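Local coordinates for polyketide synthase/nonribosomal peptide synthetase hybrid RzxB (Pseudomonas fluorescens, PDB 5IL6), which probably dehydrates beta-hydroxyacyl intermediates to enoyl groups, as a dehydratase domain in the trans-AT polyketide synthase pathway to rhizoxin, at residues S38-H43 with Q87-D92; I57-A62 with G97-E102. All blocks are in the same frame, centred on the assembly; numbering follows the deposited sequence.

Interaction 1 (S38-H43 with Q87-D92); sequences SVLAEH and QPFSVD
F89 and V91 approach L40 with one residue between them, and each meets a different methyl of the leucine. At F89 the nearer group is the backbone: L40 CD2 lies 4.0 Å from F89 O. The same methyl comes within 4.4 Å of F89 CD2, reaching the ring obliquely. That ring also makes an edge-to-face contact with H127, and the backbone of F89 is hydrogen-bonded to L51, so the aromatic is held from outside the pair as well. S90 follows with its CA 7.6 Å from the CA of L40, the nearest pair of CA atoms between the segments. Its OG bonds A49 O and its O receives N95 ND2, which anchors the loop between the two apolar touches. V91 then turns CG2 to within 4.2 Å of L40 CD1, the two side chains crossing at about a right angle. Beside its backbone N and anti to the carbonyl carbon (chi1 -72°), L40 CG projects from the short helix 38-41 and carries both methyls to the loop. No hydrogen bond joins the segments; the seam is a small one, 106 Å², carried on the helix side by L40 alone. Just beyond the helix H43 packs on D208 of helix 204-212, a His and Asp side by side, consistent with the dyad of polyketide synthase dehydratases, whose fold is a double hotdog.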
loop_
_atom_site.group_PDB
_atom_site.type_symbol
_atom_site.label_atom_id
_atom_site.label_comp_id
_atom_site.label_asym_id
_atom_site.label_seq_id
_atom_site.Cartn_x
_atom_site.Cartn_y
_atom_site.Cartn_z
ATOM N N SER A 38 9.651 9.815 -4.573
ATOM C CA SER A 38 10.024 8.959 -3.452
ATOM C C SER A 38 9.394 7.575 -3.569
ATOM O O SER A 38 10.027 6.568 -3.228
ATOM C CB SER A 38 9.614 9.620 -2.136
ATOM O OG SER A 38 10.203 10.903 -2.000
ATOM N N VAL A 39 8.152 7.501 -4.056
ATOM C CA VAL A 39 7.474 6.212 -4.175
ATOM C C VAL A 39 8.192 5.282 -5.142
ATOM O O VAL A 39 7.943 4.071 -5.133
ATOM C CB VAL A 39 6.002 6.409 -4.605
ATOM C CG1 VAL A 39 5.205 7.061 -3.487
ATOM C CG2 VAL A 39 5.913 7.231 -5.892
ATOM N N LEU A 40 9.071 5.818 -5.987
ATOM C CA LEU A 40 9.900 5.014 -6.876
ATOM C C LEU A 40 11.351 4.974 -6.415
ATOM O O LEU A 40 11.893 3.895 -6.159
ATOM C CB LEU A 40 9.815 5.574 -8.301
ATOM C CG LEU A 40 8.488 5.349 -9.025
ATOM C CD1 LEU A 40 8.118 6.584 -9.823
ATOM C CD2 LEU A 40 8.579 4.136 -9.933
ATOM N N ALA A 41 11.988 6.142 -6.291
ATOM C CA ALA A 41 13.425 6.203 -6.044
ATOM C C ALA A 41 13.805 5.619 -4.690
ATOM O O ALA A 41 14.915 5.100 -4.532
ATOM C CB ALA A 41 13.904 7.650 -6.142
ATOM N N GLU A 42 12.924 5.720 -3.700
ATOM C CA GLU A 42 13.211 5.220 -2.364
ATOM C C GLU A 42 12.668 3.815 -2.140
ATOM O O GLU A 42 12.637 3.350 -0.996
ATOM C CB GLU A 42 12.642 6.182 -1.318
ATOM C CG GLU A 42 13.230 7.582 -1.422
ATOM C CD GLU A 42 12.882 8.455 -0.236
ATOM O OE1 GLU A 42 11.681 8.599 0.059
ATOM O OE2 GLU A 42 13.812 8.997 0.400
ATOM N N HIS A 43 12.248 3.132 -3.206
ATOM C CA HIS A 43 11.735 1.763 -3.142
ATOM C C HIS A 43 12.390 0.981 -4.280
ATOM O O HIS A 43 11.837 0.897 -5.379
ATOM C CB HIS A 43 10.213 1.758 -3.245
ATOM C CG HIS A 43 9.597 0.407 -3.059
ATOM N ND1 HIS A 43 9.410 -0.476 -4.101
ATOM C CD2 HIS A 43 9.116 -0.208 -1.954
ATOM C CE1 HIS A 43 8.846 -1.579 -3.644
ATOM N NE2 HIS A 43 8.654 -1.442 -2.344
ATOM N N GLN A 87 2.550 -7.166 -12.438
ATOM C CA GLN A 87 3.944 -6.839 -12.669
ATOM C C GLN A 87 4.308 -5.563 -11.916
ATOM O O GLN A 87 3.471 -4.677 -11.755
ATOM C CB GLN A 87 4.202 -6.640 -14.159
ATOM C CG GLN A 87 3.256 -7.406 -15.055
ATOM C CD GLN A 87 3.817 -7.615 -16.442
ATOM O OE1 GLN A 87 4.522 -6.762 -16.978
ATOM N NE2 GLN A 87 3.509 -8.763 -17.030
ATOM N N PRO A 88 5.545 -5.437 -11.453
ATOM C CA PRO A 88 5.969 -4.166 -10.868
ATOM C C PRO A 88 6.082 -3.106 -11.952
ATOM O O PRO A 88 6.319 -3.408 -13.124
ATOM C CB PRO A 88 7.339 -4.490 -10.253
ATOM C CG PRO A 88 7.468 -5.992 -10.332
ATOM C CD PRO A 88 6.661 -6.386 -11.518
ATOM N N PHE A 89 5.899 -1.852 -11.553
ATOM C CA PHE A 89 5.975 -0.733 -12.479
ATOM C C PHE A 89 7.276 0.027 -12.255
ATOM O O PHE A 89 7.574 0.444 -11.130
ATOM C CB PHE A 89 4.788 0.216 -12.319
ATOM C CG PHE A 89 4.910 1.460 -13.152
ATOM C CD1 PHE A 89 4.589 1.441 -14.498
ATOM C CD2 PHE A 89 5.370 2.643 -12.594
ATOM C CE1 PHE A 89 4.711 2.583 -15.273
ATOM C CE2 PHE A 89 5.494 3.787 -13.362
ATOM C CZ PHE A 89 5.163 3.757 -14.702
ATOM N N SER A 90 8.042 0.197 -13.327
ATOM C CA SER A 90 9.214 1.055 -13.333
ATOM C C SER A 90 9.118 2.009 -14.513
ATOM O O SER A 90 8.495 1.701 -15.533
ATOM C CB SER A 90 10.520 0.247 -13.419
ATOM O OG SER A 90 10.725 -0.524 -12.247
ATOM N N VAL A 91 9.728 3.176 -14.354
ATOM C CA VAL A 91 9.758 4.180 -15.410
ATOM C C VAL A 91 10.838 3.813 -16.418
ATOM O O VAL A 91 11.995 3.579 -16.048
ATOM C CB VAL A 91 10.003 5.577 -14.821
ATOM C CG1 VAL A 91 10.152 6.616 -15.932
ATOM C CG2 VAL A 91 8.871 5.959 -13.871
ATOM N N ASP A 92 10.464 3.757 -17.693
ATOM C CA ASP A 92 11.436 3.551 -18.757
ATOM C C ASP A 92 11.001 4.337 -19.985
ATOM O O ASP A 92 9.910 4.911 -20.032
ATOM C CB ASP A 92 11.610 2.061 -19.084
ATOM C CG ASP A 92 10.317 1.391 -19.513
ATOM O OD1 ASP A 92 9.522 2.021 -20.241
ATOM O OD2 ASP A 92 10.104 0.218 -19.134
#

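Interaction 2 (I57-A62 with G97-E102)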
loop_
_atom_site.group_PDB
_atom_site.type_symbol
_atom_site.label_atom_id
_atom_site.label_comp_id
_atom_site.label_asym_id
_atom_site.label_seq_id
_atom_site.Cartn_x
_atom_site.Cartn_y
_atom_site.Cartn_z
ATOM N N ILE A 57 -2.537 1.410 -4.239
ATOM C CA ILE A 57 -3.724 1.505 -3.391
ATOM C C ILE A 57 -4.126 2.963 -3.217
ATOM O O ILE A 57 -5.308 3.317 -3.301
ATOM C CB ILE A 57 -3.468 0.822 -2.035
ATOM C CG1 ILE A 57 -3.388 -0.696 -2.216
ATOM C CG2 ILE A 57 -4.553 1.197 -1.022
ATOM C CD1 ILE A 57 -2.930 -1.443 -0.979
ATOM N N VAL A 58 -3.146 3.827 -2.949
ATOM C CA VAL A 58 -3.434 5.248 -2.779
ATOM C C VAL A 58 -3.994 5.832 -4.068
ATOM O O VAL A 58 -4.886 6.687 -4.046
ATOM C CB VAL A 58 -2.166 5.993 -2.322
ATOM C CG1 VAL A 58 -2.391 7.502 -2.324
ATOM C CG2 VAL A 58 -1.742 5.513 -0.940
ATOM N N MET A 59 -3.474 5.388 -5.211
ATOM C CA MET A 59 -3.979 5.881 -6.486
ATOM C C MET A 59 -5.439 5.500 -6.682
ATOM O O MET A 59 -6.235 6.299 -7.189
ATOM C CB MET A 59 -3.114 5.337 -7.615
ATOM C CG MET A 59 -3.434 5.892 -8.996
ATOM S SD MET A 59 -2.362 5.226 -10.288
ATOM C CE MET A 59 -0.792 5.136 -9.429
ATOM N N ILE A 60 -5.811 4.281 -6.291
ATOM C CA ILE A 60 -7.207 3.868 -6.378
ATOM C C ILE A 60 -8.067 4.724 -5.461
ATOM O O ILE A 60 -9.156 5.170 -5.843
ATOM C CB ILE A 60 -7.342 2.371 -6.041
ATOM C CG1 ILE A 60 -6.597 1.534 -7.085
ATOM C CG2 ILE A 60 -8.813 1.963 -5.979
ATOM C CD1 ILE A 60 -6.497 0.058 -6.745
ATOM N N GLN A 61 -7.591 4.969 -4.237
ATOM C CA GLN A 61 -8.342 5.797 -3.300
ATOM C C GLN A 61 -8.526 7.211 -3.841
ATOM O O GLN A 61 -9.619 7.782 -3.751
ATOM C CB GLN A 61 -7.632 5.823 -1.946
ATOM C CG GLN A 61 -7.612 4.470 -1.241
ATOM C CD GLN A 61 -6.658 4.427 -0.063
ATOM O OE1 GLN A 61 -5.744 5.244 0.044
ATOM N NE2 GLN A 61 -6.870 3.470 0.834
ATOM N N ALA A 62 -7.468 7.791 -4.410
ATOM C CA ALA A 62 -7.576 9.129 -4.984
ATOM C C ALA A 62 -8.537 9.145 -6.167
ATOM O O ALA A 62 -9.349 10.065 -6.306
ATOM C CB ALA A 62 -6.197 9.628 -5.409
ATOM N N GLY A 97 7.093 6.836 -18.344
ATOM C CA GLY A 97 6.647 7.071 -16.988
ATOM C C GLY A 97 5.149 7.141 -16.818
ATOM O O GLY A 97 4.683 7.516 -15.739
ATOM N N GLU A 98 4.377 6.774 -17.838
ATOM C CA GLU A 98 2.934 6.984 -17.836
ATOM C C GLU A 98 2.229 5.758 -17.270
ATOM O O GLU A 98 2.415 4.640 -17.766
ATOM C CB GLU A 98 2.438 7.282 -19.251
ATOM C CG GLU A 98 2.957 8.594 -19.817
ATOM C CD GLU A 98 2.453 8.867 -21.223
ATOM O OE1 GLU A 98 2.183 7.900 -21.964
ATOM O OE2 GLU A 98 2.331 10.053 -21.592
ATOM N N LEU A 99 1.413 5.977 -16.241
ATOM C CA LEU A 99 0.625 4.931 -15.604
ATOM C C LEU A 99 -0.840 5.340 -15.650
ATOM O O LEU A 99 -1.211 6.393 -15.121
ATOM C CB LEU A 99 1.086 4.710 -14.159
ATOM C CG LEU A 99 0.662 3.424 -13.447
ATOM C CD1 LEU A 99 1.090 2.190 -14.218
ATOM C CD2 LEU A 99 1.266 3.397 -12.061
ATOM N N PHE A 100 -1.665 4.509 -16.275
ATOM C CA PHE A 100 -3.082 4.784 -16.459
ATOM C C PHE A 100 -3.916 4.035 -15.428
ATOM O O PHE A 100 -3.563 2.935 -15.002
ATOM C CB PHE A 100 -3.528 4.376 -17.862
ATOM C CG PHE A 100 -2.863 5.154 -18.958
ATOM C CD1 PHE A 100 -1.623 4.775 -19.439
ATOM C CD2 PHE A 100 -3.481 6.261 -19.511
ATOM C CE1 PHE A 100 -1.006 5.487 -20.447
ATOM C CE2 PHE A 100 -2.870 6.977 -20.521
ATOM C CZ PHE A 100 -1.632 6.590 -20.989
ATOM N N LEU A 101 -5.031 4.645 -15.030
ATOM C CA LEU A 101 -6.012 4.007 -14.157
ATOM C C LEU A 101 -7.380 4.128 -14.808
ATOM O O LEU A 101 -7.842 5.240 -15.081
ATOM C CB LEU A 101 -6.026 4.641 -12.763
ATOM C CG LEU A 101 -6.927 3.969 -11.713
ATOM C CD1 LEU A 101 -6.368 4.210 -10.320
ATOM C CD2 LEU A 101 -8.372 4.460 -11.778
ATOM N N GLU A 102 -8.021 2.988 -15.057
ATOM C CA GLU A 102 -9.359 2.947 -15.633
ATOM C C GLU A 102 -10.370 2.599 -14.552
ATOM O O GLU A 102 -10.158 1.662 -13.776
ATOM C CB GLU A 102 -9.439 1.929 -16.771
ATOM C CG GLU A 102 -9.007 2.479 -18.117
ATOM C CD GLU A 102 -9.018 1.424 -19.212
ATOM O OE1 GLU A 102 -9.616 0.349 -19.004
ATOM O OE2 GLU A 102 -8.428 1.674 -20.283
#
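The bond from A62 N to V58 O, 2.8 Å long, closes a regular turn of helix 53-67 and spans M59, I60 and Q61, the first two of which meet strand 98-105. The side chains that meet across the gap are all apolar, and no hydrogen bond links helix to strand. M59 lies with CG anti to the backbone N (chi1 -174°), extended as far as SD and then bent at chi3 (-38°), which brings the terminal methyl to L99: M59 CE sits 3.8 Å from L99 CD2. Further back along the same side chain, M59 CG touches L101 CD1 at 3.6 Å, while M59 SD is 4.1 Å from that methyl; the two side chains run alongside one another in opposite senses. L101 CD1 thus rests on the helix backbone, 3.8 Å from M59 O and 4.0 Å from I60 CA. I60 adds a lighter touch beside it, through its CG1. The axes of segments 57-62 and 98-102 cross at -49° and approach to 10.0 Å, the layering of a hotdog fold, in which an antiparallel sheet wraps round one long helix; 186 Å² is buried between the segments. L99 and L101 both point at the helix, whereas F100 between them points away. Strands 77-85 and 110-118 meet the same residues: I60 also packs on I80 of the first and on I113 and I115 of the second, L99 on I115 and L101 on I113. The strand is held in place by backbone bonds of L99 and L101 to S31 and Y29 on one neighbouring strand, and of F100 and E102 to Y116 and G114 on the other. At the start of the strand E98 forms a salt bridge through OE2 to R32 NH2.

In the fold
After strands 19-20 and 27-32 the chain forms the short helix 38-41, then the long helix 53-67, which supplies residues 57-62. Strand 77-85 follows and leads into the loop 87-92, where interaction 1 closes back on 38-43 over 43 residues. A few residues on, strand 98-105 begins and interaction 2 closes on 57-62 over 34 residues. The two closures therefore cross rather than nest. Their centres lie 13 Å apart and they join directly: F89 CD1 packs on L99 CD1 at 3.6 Å, and V91 meets G97. Loop 87-92 thus links the short helix to the strand laid against the long one, within one hotdog half.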